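Local coordinates for protein alcohol dehydrogenase, zinc-containing (Thermotoga maritima, PDB 3IP1) that catalyses the NAD-dependent oxidation of scyllo-inosose to 3-dehydro-scyllo-inosose, probably as a step in the breakdown of myo-inositol, at residues A[109-113]-A[114-118]; A[158-162]-A[163-167]; A[227-230]-A[231-235]; A[324-328]-A[329-333]; A[298-301]-A[302-306]. All blocks are in the same frame, centred on the assembly; numbering follows the deposited sequence.

Interaction 1: A[109-113]-A[114-118]; sequences EAINR and RTNKR
Asn112 meets Arg114, Thr115 and Lys117 round the turn of a small beta hairpin, and its side chain touches something at every atom. CB packs on Lys117 O at 3.5 Å. With CG anti to the backbone N (chi1 -178°), the amide swings over the turn, where OD1 accepts from Arg114 N at 2.9 Å; the donor stands well above the carbonyl plane. ND2 lies 3.9 Å from Arg114 NE, the amide and guanidinium planes 77° apart, and both nitrogens bond to Glu123. The Asn112 backbone adds a bond from its N to Lys117 O (2.7 Å), while its O receives Thr115 N at 3.1 Å and, weakly, Asn116 N. Asn116 and Lys117 thus both face Asn112 in a G1 beta bulge, and Thr115 OG1 closes an ST turn by accepting from Lys117 N. An alanine at Asn112 is likely to leave Arg114 N without its side-chain acceptor and the turn less firmly set. On Ile111, CG2 lies 3.5 Å from Asn116 C. The hairpin of strands 111-112 and 117-118 rests on strand 172-174 through Asn112 and Arg114, while Asn116 bonds to Asn149 of a second subunit.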
loop_
_atom_site.group_PDB
_atom_site.type_symbol
_atom_site.label_atom_id
_atom_site.label_comp_id
_atom_site.label_asym_id
_atom_site.label_seq_id
_atom_site.Cartn_x
_atom_site.Cartn_y
_atom_site.Cartn_z
ATOM N N GLU A 109 27.714 -19.562 16.062
ATOM C CA GLU A 109 26.686 -19.193 15.082
ATOM C C GLU A 109 25.995 -17.867 15.434
ATOM O O GLU A 109 24.878 -17.614 14.968
ATOM C CB GLU A 109 25.615 -20.289 15.012
ATOM C CG GLU A 109 26.053 -21.632 14.454
ATOM C CD GLU A 109 25.063 -22.763 14.790
ATOM O OE1 GLU A 109 23.840 -22.509 14.906
ATOM O OE2 GLU A 109 25.497 -23.924 14.944
ATOM N N ALA A 110 26.628 -17.048 16.279
ATOM C CA ALA A 110 26.020 -15.787 16.710
ATOM C C ALA A 110 26.331 -14.670 15.717
ATOM O O ALA A 110 27.345 -13.984 15.827
ATOM C CB ALA A 110 26.473 -15.414 18.129
ATOM N N ILE A 111 25.445 -14.490 14.743
ATOM C CA ILE A 111 25.770 -13.659 13.567
ATOM C C ILE A 111 25.344 -12.200 13.691
ATOM O O ILE A 111 24.205 -11.905 14.021
ATOM C CB ILE A 111 25.184 -14.277 12.269
ATOM C CG1 ILE A 111 25.599 -15.765 12.127
ATOM C CG2 ILE A 111 25.592 -13.464 11.063
ATOM C CD1 ILE A 111 27.123 -16.028 12.074
ATOM N N ASN A 112 26.275 -11.299 13.424
ATOM C CA ASN A 112 25.995 -9.870 13.353
ATOM C C ASN A 112 25.458 -9.530 11.959
ATOM O O ASN A 112 26.153 -9.738 10.955
ATOM C CB ASN A 112 27.260 -9.061 13.644
ATOM C CG ASN A 112 27.017 -7.566 13.641
ATOM O OD1 ASN A 112 25.937 -7.116 13.294
ATOM N ND2 ASN A 112 28.029 -6.784 14.027
ATOM N N ARG A 113 24.229 -9.019 11.904
ATOM C CA ARG A 113 23.618 -8.617 10.635
ATOM C C ARG A 113 24.417 -7.566 9.867
ATOM O O ARG A 113 24.410 -7.587 8.637
ATOM C CB ARG A 113 22.196 -8.114 10.833
ATOM C CG ARG A 113 21.167 -9.217 10.935
ATOM C CD ARG A 113 19.830 -8.633 11.304
ATOM N NE ARG A 113 19.781 -8.324 12.735
ATOM C CZ ARG A 113 19.059 -8.991 13.630
ATOM N NH1 ARG A 113 19.110 -8.639 14.919
ATOM N NH2 ARG A 113 18.293 -10.009 13.239
ATOM N N ARG A 114 25.103 -6.664 10.578
ATOM C CA ARG A 114 25.992 -5.681 9.932
ATOM C C ARG A 114 26.974 -6.324 8.939
ATOM O O ARG A 114 27.224 -5.769 7.872
ATOM C CB ARG A 114 26.781 -4.849 10.957
ATOM C CG ARG A 114 27.645 -3.742 10.293
ATOM C CD ARG A 114 28.475 -2.912 11.269
ATOM N NE ARG A 114 29.363 -3.718 12.106
ATOM C CZ ARG A 114 30.605 -4.093 11.791
ATOM N NH1 ARG A 114 31.149 -3.771 10.624
ATOM N NH2 ARG A 114 31.310 -4.811 12.649
ATOM N N THR A 115 27.514 -7.491 9.290
ATOM C CA THR A 115 28.577 -8.117 8.498
ATOM C C THR A 115 28.168 -9.454 7.912
ATOM O O THR A 115 28.851 -9.978 7.046
ATOM C CB THR A 115 29.828 -8.366 9.353
ATOM O OG1 THR A 115 29.475 -9.180 10.483
ATOM C CG2 THR A 115 30.425 -7.039 9.833
ATOM N N ASN A 116 27.057 -10.008 8.384
ATOM C CA ASN A 116 26.708 -11.400 8.121
ATOM C C ASN A 116 27.796 -12.385 8.568
ATOM O O ASN A 116 27.943 -13.469 8.016
ATOM C CB ASN A 116 26.317 -11.632 6.658
ATOM C CG ASN A 116 25.548 -12.936 6.467
ATOM O OD1 ASN A 116 24.733 -13.324 7.317
ATOM N ND2 ASN A 116 25.803 -13.614 5.359
ATOM N N LYS A 117 28.538 -11.990 9.595
ATOM C CA LYS A 117 29.540 -12.837 10.222
ATOM C C LYS A 117 29.355 -12.834 11.722
ATOM O O LYS A 117 28.650 -11.977 12.268
ATOM C CB LYS A 117 30.949 -12.371 9.851
ATOM C CG LYS A 117 31.255 -12.621 8.386
ATOM C CD LYS A 117 32.476 -11.865 7.910
ATOM C CE LYS A 117 32.748 -12.202 6.451
ATOM N NZ LYS A 117 34.015 -11.580 5.967
ATOM N N ARG A 118 29.976 -13.811 12.372
ATOM C CA ARG A 118 29.968 -13.913 13.825
ATOM C C ARG A 118 30.310 -12.557 14.432
ATOM O O ARG A 118 31.189 -11.833 13.929
ATOM C CB ARG A 118 30.965 -14.975 14.304
ATOM C CG ARG A 118 30.477 -15.828 15.469
ATOM C CD ARG A 118 31.595 -16.711 16.063
ATOM N NE ARG A 118 32.292 -16.066 17.179
ATOM C CZ ARG A 118 33.059 -16.701 18.060
ATOM N NH1 ARG A 118 33.242 -18.014 17.988
ATOM N NH2 ARG A 118 33.645 -16.023 19.019
#

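Interaction 2: A[158-162]-A[163-167]; sequences DGAFA and EYVKV
Val165 turns CG2 anti to its backbone N, with CG1 between N and the carbonyl carbon (chi1 71°), and this directs CG2 at the backbone of the preceding loop. There the methyl lies 3.4 Å from Gly159 O and 3.7 Å from Asp158 O. CG1 makes a looser apolar contact with Ala160 CB at 4.5 Å. Nearer the bend, Ala162 CB lies 3.3 Å from Tyr164 O. The chain reverses direction between the two halves without any direct hydrogen bond joining them. Two waters join the halves instead: one donates to Asp158 O and to Lys166 O, the other to Gly159 O (2.6 Å) and to Tyr164 O (3.0 Å). Phe161, at the centre of an inverse gamma turn, packs its side chain on Val6 and Cys65. The loop also bonds through the backbone of Gly159 and Ala160 to Thr94 and Gly96, close to the metal ligands His97 and Glu98, and strand 164-168 then joins strand 57-66 in the sheet of the GroES-like domain. A methyl group set against two carbonyl oxygens provides packing but no polar partner, and the two waters supply it: each gives both its protons to backbone oxygens, so that four carbonyls are satisfied and the loop is tied to the strand by solvent.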
loop_
_atom_site.group_PDB
_atom_site.type_symbol
_atom_site.label_atom_id
_atom_site.label_comp_id
_atom_site.label_asym_id
_atom_site.label_seq_id
_atom_site.Cartn_x
_atom_site.Cartn_y
_atom_site.Cartn_z
ATOM N N ASP A 158 15.779 -12.628 32.121
ATOM C CA ASP A 158 16.717 -11.679 32.765
ATOM C C ASP A 158 17.209 -10.597 31.814
ATOM O O ASP A 158 17.708 -10.896 30.711
ATOM C CB ASP A 158 17.909 -12.412 33.413
ATOM C CG ASP A 158 17.508 -13.200 34.664
ATOM O OD1 ASP A 158 16.520 -12.810 35.342
ATOM O OD2 ASP A 158 18.169 -14.225 34.958
ATOM N N GLY A 159 17.081 -9.353 32.274
ATOM C CA GLY A 159 17.319 -8.164 31.486
ATOM C C GLY A 159 18.619 -7.446 31.792
ATOM O O GLY A 159 19.585 -8.056 32.273
ATOM N N ALA A 160 18.641 -6.138 31.531
ATOM C CA ALA A 160 19.908 -5.417 31.390
ATOM C C ALA A 160 20.298 -4.436 32.491
ATOM O O ALA A 160 21.306 -3.750 32.346
ATOM C CB ALA A 160 19.979 -4.749 30.014
ATOM N N PHE A 161 19.531 -4.362 33.585
ATOM C CA PHE A 161 19.986 -3.640 34.792
ATOM C C PHE A 161 20.991 -4.545 35.508
ATOM O O PHE A 161 20.718 -5.105 36.575
ATOM C CB PHE A 161 18.837 -3.247 35.722
ATOM C CG PHE A 161 17.986 -2.108 35.208
ATOM C CD1 PHE A 161 18.565 -0.942 34.719
ATOM C CD2 PHE A 161 16.601 -2.184 35.266
ATOM C CE1 PHE A 161 17.765 0.124 34.272
ATOM C CE2 PHE A 161 15.791 -1.120 34.796
ATOM C CZ PHE A 161 16.390 0.025 34.300
ATOM N N ALA A 162 22.151 -4.697 34.887
ATOM C CA ALA A 162 23.078 -5.741 35.244
ATOM C C ALA A 162 24.404 -5.318 34.685
ATOM O O ALA A 162 24.480 -4.338 33.927
ATOM C CB ALA A 162 22.639 -7.089 34.625
ATOM N N GLU A 163 25.449 -6.052 35.054
ATOM C CA GLU A 163 26.770 -5.814 34.492
ATOM C C GLU A 163 26.896 -6.530 33.144
ATOM O O GLU A 163 27.574 -6.040 32.245
ATOM C CB GLU A 163 27.858 -6.303 35.449
ATOM C CG GLU A 163 27.817 -5.632 36.818
ATOM C CD GLU A 163 28.848 -6.213 37.766
ATOM O OE1 GLU A 163 30.043 -5.873 37.617
ATOM O OE2 GLU A 163 28.462 -7.001 38.659
ATOM N N TYR A 164 26.235 -7.684 33.022
ATOM C CA TYR A 164 26.214 -8.468 31.783
ATOM C C TYR A 164 24.791 -8.968 31.496
ATOM O O TYR A 164 24.007 -9.199 32.423
ATOM C CB TYR A 164 27.216 -9.654 31.832
ATOM C CG TYR A 164 28.671 -9.219 32.017
ATOM C CD1 TYR A 164 29.188 -8.996 33.288
ATOM C CD2 TYR A 164 29.511 -8.988 30.914
ATOM C CE1 TYR A 164 30.486 -8.581 33.473
ATOM C CE2 TYR A 164 30.823 -8.570 31.093
ATOM C CZ TYR A 164 31.304 -8.371 32.383
ATOM O OH TYR A 164 32.603 -7.955 32.606
ATOM N N VAL A 165 24.462 -9.115 30.215
ATOM C CA VAL A 165 23.192 -9.711 29.796
ATOM C C VAL A 165 23.418 -10.676 28.642
ATOM O O VAL A 165 24.221 -10.431 27.745
ATOM C CB VAL A 165 22.122 -8.630 29.414
ATOM C CG1 VAL A 165 22.473 -7.927 28.104
ATOM C CG2 VAL A 165 20.731 -9.253 29.330
ATOM N N LYS A 166 22.715 -11.792 28.671
ATOM C CA LYS A 166 22.820 -12.738 27.596
ATOM C C LYS A 166 21.564 -12.622 26.715
ATOM O O LYS A 166 20.457 -12.596 27.226
ATOM C CB LYS A 166 23.017 -14.134 28.187
ATOM C CG LYS A 166 23.244 -15.252 27.218
ATOM C CD LYS A 166 21.914 -15.882 26.821
ATOM C CE LYS A 166 21.346 -16.782 27.910
ATOM N NZ LYS A 166 21.970 -18.128 27.834
ATOM N N VAL A 167 21.751 -12.525 25.397
ATOM C CA VAL A 167 20.637 -12.553 24.443
ATOM C C VAL A 167 21.032 -13.341 23.197
ATOM O O VAL A 167 22.220 -13.452 22.871
ATOM C CB VAL A 167 20.186 -11.121 23.981
ATOM C CG1 VAL A 167 19.734 -10.283 25.135
ATOM C CG2 VAL A 167 21.310 -10.405 23.242
HETATM O O HOH W 1 19.190 -12.996 29.849
HETATM O O HOH W 2 21.168 -10.073 32.937
#

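Interaction 3: A[227-230]-A[231-235]; sequences LAAV and AILKH
The imidazole of His235 presents its edge to Ala231 O one helical turn back: ND1 donates to that oxygen at 3.2 Å, with the acceptor almost in the ring plane. His235 N also donates to Ala231 O, and the two donors reach it from opposite faces of the carbonyl plane, so one oxygen near the end of the helix is gripped twice. Backbone bonds hold the turns before, such as Ile232 N to Ala228 O at 2.8 Å, though Ala231 N to Leu227 O is weak. With CG1 anti to its carbonyl carbon (chi1 -71°), Ile232 lays CG1 3.3 Å from Ala228 O, and its CD1 reaches Ala228 CB at 4.3 Å. Leu233 CD1 meets Ala229 CB in the same way at 4.4 Å. Ala228 and Ile232 pack on helix 194-207, while Ala229, Val230 and Leu233 lie against strand 216-220. The helix begins within what is probably a GxGxxG-type strand-turn-helix and forms the beta-alpha-beta crossover between strands 216-220 and 240-244, consistent with an NAD-binding Rossmann fold.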
loop_
_atom_site.group_PDB
_atom_site.type_symbol
_atom_site.label_atom_id
_atom_site.label_comp_id
_atom_site.label_asym_id
_atom_site.label_seq_id
_atom_site.Cartn_x
_atom_site.Cartn_y
_atom_site.Cartn_z
ATOM N N LEU A 227 7.657 11.857 22.586
ATOM C CA LEU A 227 8.830 12.650 22.235
ATOM C C LEU A 227 9.628 12.086 21.042
ATOM O O LEU A 227 10.121 12.845 20.221
ATOM C CB LEU A 227 9.732 12.830 23.459
ATOM C CG LEU A 227 9.174 13.770 24.538
ATOM C CD1 LEU A 227 10.143 13.922 25.732
ATOM C CD2 LEU A 227 8.820 15.140 23.949
ATOM N N ALA A 228 9.759 10.762 20.964
ATOM C CA ALA A 228 10.398 10.110 19.826
ATOM C C ALA A 228 9.585 10.357 18.573
ATOM O O ALA A 228 10.150 10.702 17.522
ATOM C CB ALA A 228 10.551 8.611 20.077
ATOM N N ALA A 229 8.259 10.238 18.686
ATOM C CA ALA A 229 7.388 10.512 17.543
ATOM C C ALA A 229 7.559 11.940 16.997
ATOM O O ALA A 229 7.531 12.135 15.784
ATOM C CB ALA A 229 5.928 10.212 17.867
ATOM N N VAL A 230 7.763 12.926 17.876
ATOM C CA VAL A 230 7.985 14.310 17.434
ATOM C C VAL A 230 9.198 14.369 16.540
ATOM O O VAL A 230 9.131 14.903 15.418
ATOM C CB VAL A 230 8.179 15.297 18.619
ATOM C CG1 VAL A 230 8.695 16.653 18.121
ATOM C CG2 VAL A 230 6.867 15.490 19.345
ATOM N N ALA A 231 10.295 13.816 17.049
ATOM C CA ALA A 231 11.560 13.740 16.332
ATOM C C ALA A 231 11.410 12.994 15.008
ATOM O O ALA A 231 11.849 13.485 13.963
ATOM C CB ALA A 231 12.625 13.068 17.215
ATOM N N ILE A 232 10.796 11.811 15.053
ATOM C CA ILE A 232 10.692 10.971 13.859
ATOM C C ILE A 232 9.892 11.665 12.758
ATOM O O ILE A 232 10.296 11.674 11.587
ATOM C CB ILE A 232 10.048 9.600 14.166
ATOM C CG1 ILE A 232 11.021 8.714 14.979
ATOM C CG2 ILE A 232 9.666 8.906 12.868
ATOM C CD1 ILE A 232 10.278 7.628 15.850
ATOM N N LEU A 233 8.759 12.237 13.152
ATOM C CA LEU A 233 7.824 12.826 12.214
ATOM C C LEU A 233 8.306 14.165 11.663
ATOM O O LEU A 233 8.005 14.490 10.521
ATOM C CB LEU A 233 6.439 12.926 12.846
ATOM C CG LEU A 233 5.796 11.535 12.979
ATOM C CD1 LEU A 233 4.518 11.554 13.868
ATOM C CD2 LEU A 233 5.512 10.941 11.576
ATOM N N LYS A 234 9.076 14.925 12.456
ATOM C CA LYS A 234 9.771 16.080 11.899
ATOM C C LYS A 234 10.813 15.636 10.868
ATOM O O LYS A 234 10.808 16.133 9.751
ATOM C CB LYS A 234 10.401 16.977 12.969
ATOM C CG LYS A 234 10.668 18.403 12.500
ATOM C CD LYS A 234 9.401 19.084 11.963
ATOM C CE LYS A 234 9.695 20.467 11.353
ATOM N NZ LYS A 234 8.440 21.154 10.901
ATOM N N HIS A 235 11.669 14.678 11.227
ATOM C CA HIS A 235 12.624 14.108 10.274
ATOM C C HIS A 235 11.941 13.518 9.036
ATOM O O HIS A 235 12.547 13.497 7.959
ATOM C CB HIS A 235 13.580 13.098 10.942
ATOM C CG HIS A 235 14.762 13.754 11.598
ATOM N ND1 HIS A 235 14.687 14.357 12.840
ATOM C CD2 HIS A 235 16.031 13.951 11.163
ATOM C CE1 HIS A 235 15.863 14.875 13.153
ATOM N NE2 HIS A 235 16.692 14.652 12.147
#

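Interaction 4: A[324-328]-A[329-333]; sequences IPLTG and EVFQV
A strand at the subunit interface runs into a short helix, where side chains of the first turn of helix 328-333 reach back to Leu326 and Thr327. Leu326 CD1 touches Phe331 at CE2 (3.4 Å) and CD2 (3.6 Å), approaching the ring obliquely. Phe331 carries CG anti to its carbonyl carbon (chi1 -65°), which lays the ring back toward the strand and brings Thr327 O to its edge, in the ring plane, 3.7 Å from CD2. Beside it, Thr327 CB packs on Val330 CG2 at 3.9 Å. The backbone starts the helix with a weak bond from Val330 N to Thr327 O and a straighter one from Gln332 N to Gly328 O, of 3.0 Å and 163°, with the donor in the carbonyl plane. Gln332 runs past the same carbonyl, CG 3.8 Å from Gly328 O, and its NE2 donates to Ile316 O and Ala318 O of a fourth subunit. A leucine in place of Gln332 would probably leave both of those carbonyls without this donor at the interface. Ile324 and Leu326 pair antiparallel with a strand of that subunit, so the sheet continues between chains. The chemistry is divided: an apolar contact and an aromatic edge close the turn from within, while the amide of Gln332 and the hydroxyl of Thr327, bonded to Glu301 and to Lys323 of the fourth subunit, serve the polar links outside it.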
loop_
_atom_site.group_PDB
_atom_site.type_symbol
_atom_site.label_atom_id
_atom_site.label_comp_id
_atom_site.label_asym_id
_atom_site.label_seq_id
_atom_site.Cartn_x
_atom_site.Cartn_y
_atom_site.Cartn_z
ATOM N N ILE A 324 -13.110 3.372 24.586
ATOM C CA ILE A 324 -13.030 4.618 23.844
ATOM C C ILE A 324 -14.424 4.926 23.260
ATOM O O ILE A 324 -15.066 4.042 22.674
ATOM C CB ILE A 324 -11.972 4.496 22.735
ATOM C CG1 ILE A 324 -10.588 4.290 23.356
ATOM C CG2 ILE A 324 -12.009 5.690 21.797
ATOM C CD1 ILE A 324 -9.671 3.500 22.487
ATOM N N PRO A 325 -14.894 6.181 23.424
ATOM C CA PRO A 325 -16.197 6.561 22.891
ATOM C C PRO A 325 -16.098 6.957 21.403
ATOM O O PRO A 325 -16.116 8.142 21.046
ATOM C CB PRO A 325 -16.619 7.730 23.805
ATOM C CG PRO A 325 -15.308 8.357 24.249
ATOM C CD PRO A 325 -14.198 7.335 24.029
ATOM N N LEU A 326 -16.010 5.933 20.565
ATOM C CA LEU A 326 -15.888 6.054 19.118
ATOM C C LEU A 326 -17.205 6.428 18.434
ATOM O O LEU A 326 -18.212 5.758 18.582
ATOM C CB LEU A 326 -15.360 4.729 18.536
ATOM C CG LEU A 326 -15.343 4.566 17.015
ATOM C CD1 LEU A 326 -14.454 5.636 16.383
ATOM C CD2 LEU A 326 -14.867 3.150 16.629
ATOM N N THR A 327 -17.157 7.508 17.668
ATOM C CA THR A 327 -18.272 7.921 16.843
ATOM C C THR A 327 -17.934 7.457 15.420
ATOM O O THR A 327 -17.125 8.100 14.735
ATOM C CB THR A 327 -18.408 9.451 16.838
ATOM O OG1 THR A 327 -18.297 9.951 18.174
ATOM C CG2 THR A 327 -19.737 9.906 16.191
ATOM N N GLY A 328 -18.548 6.358 14.991
ATOM C CA GLY A 328 -18.302 5.791 13.658
ATOM C C GLY A 328 -18.413 6.824 12.547
ATOM O O GLY A 328 -17.555 6.888 11.652
ATOM N N GLU A 329 -19.451 7.653 12.631
ATOM C CA GLU A 329 -19.765 8.647 11.603
ATOM C C GLU A 329 -18.597 9.556 11.270
ATOM O O GLU A 329 -18.387 9.911 10.107
ATOM C CB GLU A 329 -20.957 9.491 12.053
ATOM C CG GLU A 329 -21.298 10.661 11.130
ATOM C CD GLU A 329 -22.689 11.199 11.373
ATOM O OE1 GLU A 329 -23.640 10.397 11.293
ATOM O OE2 GLU A 329 -22.834 12.413 11.639
ATOM N N VAL A 330 -17.857 9.964 12.296
ATOM C CA VAL A 330 -16.704 10.830 12.095
ATOM C C VAL A 330 -15.705 10.205 11.108
ATOM O O VAL A 330 -15.275 10.873 10.160
ATOM C CB VAL A 330 -16.022 11.156 13.431
ATOM C CG1 VAL A 330 -14.636 11.789 13.196
ATOM C CG2 VAL A 330 -16.962 12.076 14.309
ATOM N N PHE A 331 -15.368 8.931 11.345
ATOM C CA PHE A 331 -14.461 8.153 10.501
ATOM C C PHE A 331 -14.995 7.885 9.100
ATOM O O PHE A 331 -14.235 7.996 8.142
ATOM C CB PHE A 331 -13.922 6.900 11.238
ATOM C CG PHE A 331 -13.073 7.275 12.407
ATOM C CD1 PHE A 331 -11.688 7.347 12.281
ATOM C CD2 PHE A 331 -13.666 7.707 13.603
ATOM C CE1 PHE A 331 -10.890 7.802 13.346
ATOM C CE2 PHE A 331 -12.878 8.161 14.663
ATOM C CZ PHE A 331 -11.488 8.213 14.533
ATOM N N GLN A 332 -16.291 7.603 8.971
ATOM C CA GLN A 332 -16.907 7.465 7.657
ATOM C C GLN A 332 -16.866 8.766 6.840
ATOM O O GLN A 332 -16.426 8.785 5.681
ATOM C CB GLN A 332 -18.349 6.998 7.788
ATOM C CG GLN A 332 -18.518 5.545 8.239
ATOM C CD GLN A 332 -19.947 5.242 8.698
ATOM O OE1 GLN A 332 -20.675 6.137 9.143
ATOM N NE2 GLN A 332 -20.345 3.982 8.606
ATOM N N VAL A 333 -17.320 9.849 7.458
ATOM C CA VAL A 333 -17.497 11.105 6.758
ATOM C C VAL A 333 -16.162 11.818 6.424
ATOM O O VAL A 333 -16.071 12.521 5.417
ATOM C CB VAL A 333 -18.501 12.032 7.516
ATOM C CG1 VAL A 333 -18.637 13.391 6.825
ATOM C CG2 VAL A 333 -19.898 11.370 7.611
#

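Interaction 5: A[298-301]-A[302-306]; sequences PQIE and EVIWR
Ile300 and Ile304 lie side by side, pointing the same way from successive turns of helix 293-306. The contact is made by Ile300 CG2, anti to its backbone N while CG1 is anti to the carbonyl carbon (chi1 -68°), and it meets Ile304 CD1 at 3.8 Å. Ile304 CG1 lies over the turn between them, 3.4 Å from Ile300 O, the oxygen that accepts from Ile304 N at 2.9 Å. Both isoleucines press on Phe286 and Val314, from strands 285-288 and 313-316, and the helix is the crossover of that beta-alpha-beta unit in the Rossmann-type domain. Val303 sets CG2 against Gln299 O at 3.6 Å and packs on Val274 of helix 270-277. Charged side chains follow another line along the helix. Glu302 extends from a CG anti to its N, and its OE2 takes Arg306 NH1 at 3.0 Å in a salt bridge that lies in the guanidinium plane and meets the carboxylate oxygen nearly head on. That same NH1 also pairs with Glu272, so this nitrogen is shared by two carboxylates. Trp305 holds CB 3.2 Å from Glu301 O while its indole leads off toward Glu329 and Val333 of helix 328-333.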
loop_
_atom_site.group_PDB
_atom_site.type_symbol
_atom_site.label_atom_id
_atom_site.label_comp_id
_atom_site.label_asym_id
_atom_site.label_seq_id
_atom_site.Cartn_x
_atom_site.Cartn_y
_atom_site.Cartn_z
ATOM N N PRO A 298 -12.851 12.530 22.278
ATOM C CA PRO A 298 -13.815 13.508 21.762
ATOM C C PRO A 298 -13.130 14.695 21.077
ATOM O O PRO A 298 -13.592 15.168 20.027
ATOM C CB PRO A 298 -14.566 13.959 23.028
ATOM C CG PRO A 298 -14.449 12.804 23.957
ATOM C CD PRO A 298 -13.110 12.202 23.699
ATOM N N GLN A 299 -12.037 15.169 21.663
ATOM C CA GLN A 299 -11.286 16.259 21.061
ATOM C C GLN A 299 -10.600 15.876 19.748
ATOM O O GLN A 299 -10.531 16.686 18.837
ATOM C CB GLN A 299 -10.255 16.783 22.033
ATOM C CG GLN A 299 -10.844 17.125 23.383
ATOM C CD GLN A 299 -9.766 17.414 24.377
ATOM O OE1 GLN A 299 -8.976 18.339 24.192
ATOM N NE2 GLN A 299 -9.699 16.608 25.425
ATOM N N ILE A 300 -10.076 14.658 19.662
ATOM C CA ILE A 300 -9.463 14.179 18.424
ATOM C C ILE A 300 -10.537 14.094 17.356
ATOM O O ILE A 300 -10.352 14.558 16.231
ATOM C CB ILE A 300 -8.819 12.769 18.586
ATOM C CG1 ILE A 300 -7.600 12.814 19.506
ATOM C CG2 ILE A 300 -8.381 12.201 17.217
ATOM C CD1 ILE A 300 -7.093 11.409 19.923
ATOM N N GLU A 301 -11.663 13.481 17.714
ATOM C CA GLU A 301 -12.794 13.368 16.804
ATOM C C GLU A 301 -13.329 14.732 16.361
ATOM O O GLU A 301 -13.789 14.881 15.231
ATOM C CB GLU A 301 -13.905 12.535 17.440
ATOM C CG GLU A 301 -13.612 11.037 17.456
ATOM C CD GLU A 301 -14.856 10.241 17.770
ATOM O OE1 GLU A 301 -15.804 10.888 18.237
ATOM O OE2 GLU A 301 -14.900 8.996 17.570
ATOM N N GLU A 302 -13.243 15.735 17.231
ATOM C CA GLU A 302 -13.752 17.039 16.861
ATOM C C GLU A 302 -12.836 17.711 15.838
ATOM O O GLU A 302 -13.322 18.348 14.891
ATOM C CB GLU A 302 -13.992 17.952 18.075
ATOM C CG GLU A 302 -14.875 19.150 17.686
ATOM C CD GLU A 302 -14.928 20.270 18.723
ATOM O OE1 GLU A 302 -14.788 19.988 19.931
ATOM O OE2 GLU A 302 -15.127 21.440 18.320
ATOM N N VAL A 303 -11.523 17.587 16.035
ATOM C CA VAL A 303 -10.575 18.068 15.042
ATOM C C VAL A 303 -10.767 17.346 13.693
ATOM O O VAL A 303 -10.853 17.995 12.643
ATOM C CB VAL A 303 -9.115 17.922 15.498
ATOM C CG1 VAL A 303 -8.184 18.165 14.313
ATOM C CG2 VAL A 303 -8.800 18.911 16.641
ATOM N N ILE A 304 -10.854 16.021 13.722
ATOM C CA ILE A 304 -10.991 15.255 12.494
ATOM C C ILE A 304 -12.245 15.742 11.756
ATOM O O ILE A 304 -12.198 16.027 10.560
ATOM C CB ILE A 304 -11.039 13.721 12.753
ATOM C CG1 ILE A 304 -9.657 13.198 13.204
ATOM C CG2 ILE A 304 -11.469 12.995 11.493
ATOM C CD1 ILE A 304 -9.651 11.685 13.686
ATOM N N TRP A 305 -13.343 15.865 12.500
ATOM C CA TRP A 305 -14.626 16.290 11.960
ATOM C C TRP A 305 -14.543 17.673 11.315
ATOM O O TRP A 305 -14.919 17.841 10.167
ATOM C CB TRP A 305 -15.692 16.298 13.052
ATOM C CG TRP A 305 -17.062 16.636 12.535
ATOM C CD1 TRP A 305 -17.709 17.840 12.638
ATOM C CD2 TRP A 305 -17.949 15.761 11.823
ATOM N NE1 TRP A 305 -18.952 17.762 12.042
ATOM C CE2 TRP A 305 -19.128 16.499 11.539
ATOM C CE3 TRP A 305 -17.868 14.423 11.408
ATOM C CZ2 TRP A 305 -20.218 15.944 10.859
ATOM C CZ3 TRP A 305 -18.947 13.869 10.737
ATOM C CH2 TRP A 305 -20.108 14.633 10.460
ATOM N N ARG A 306 -14.017 18.644 12.051
ATOM C CA ARG A 306 -14.014 20.036 11.603
ATOM C C ARG A 306 -12.920 20.384 10.582
ATOM O O ARG A 306 -13.068 21.354 9.831
ATOM C CB ARG A 306 -13.919 20.970 12.816
ATOM C CG ARG A 306 -15.201 20.985 13.677
ATOM C CD ARG A 306 -15.026 21.816 14.941
ATOM N NE ARG A 306 -14.601 23.180 14.608
ATOM C CZ ARG A 306 -14.242 24.099 15.502
ATOM N NH1 ARG A 306 -14.255 23.811 16.792
ATOM N NH2 ARG A 306 -13.860 25.304 15.100
#

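In the fold
Interactions 1 and 2 belong to the GroES-like domain, and interactions 3, 4 and 5 to the Rossmann-type domain. Interaction 3 is the buried one, with mostly apolar side chains on a helix between sheet and neighbouring helix; the others are partly buried and more polar. Interactions 3 and 5 both lie on crossover helices of the parallel sheet, but interaction 5 adds a salt bridge within its own helix, on the side facing helix 270-277. Interactions 4 and 5, with centres about 10 Å apart, touch directly, as through Thr327 and Glu301. Interactions 1 and 4 meet other subunits, whereas interaction 2 stays within its chain and relies on water.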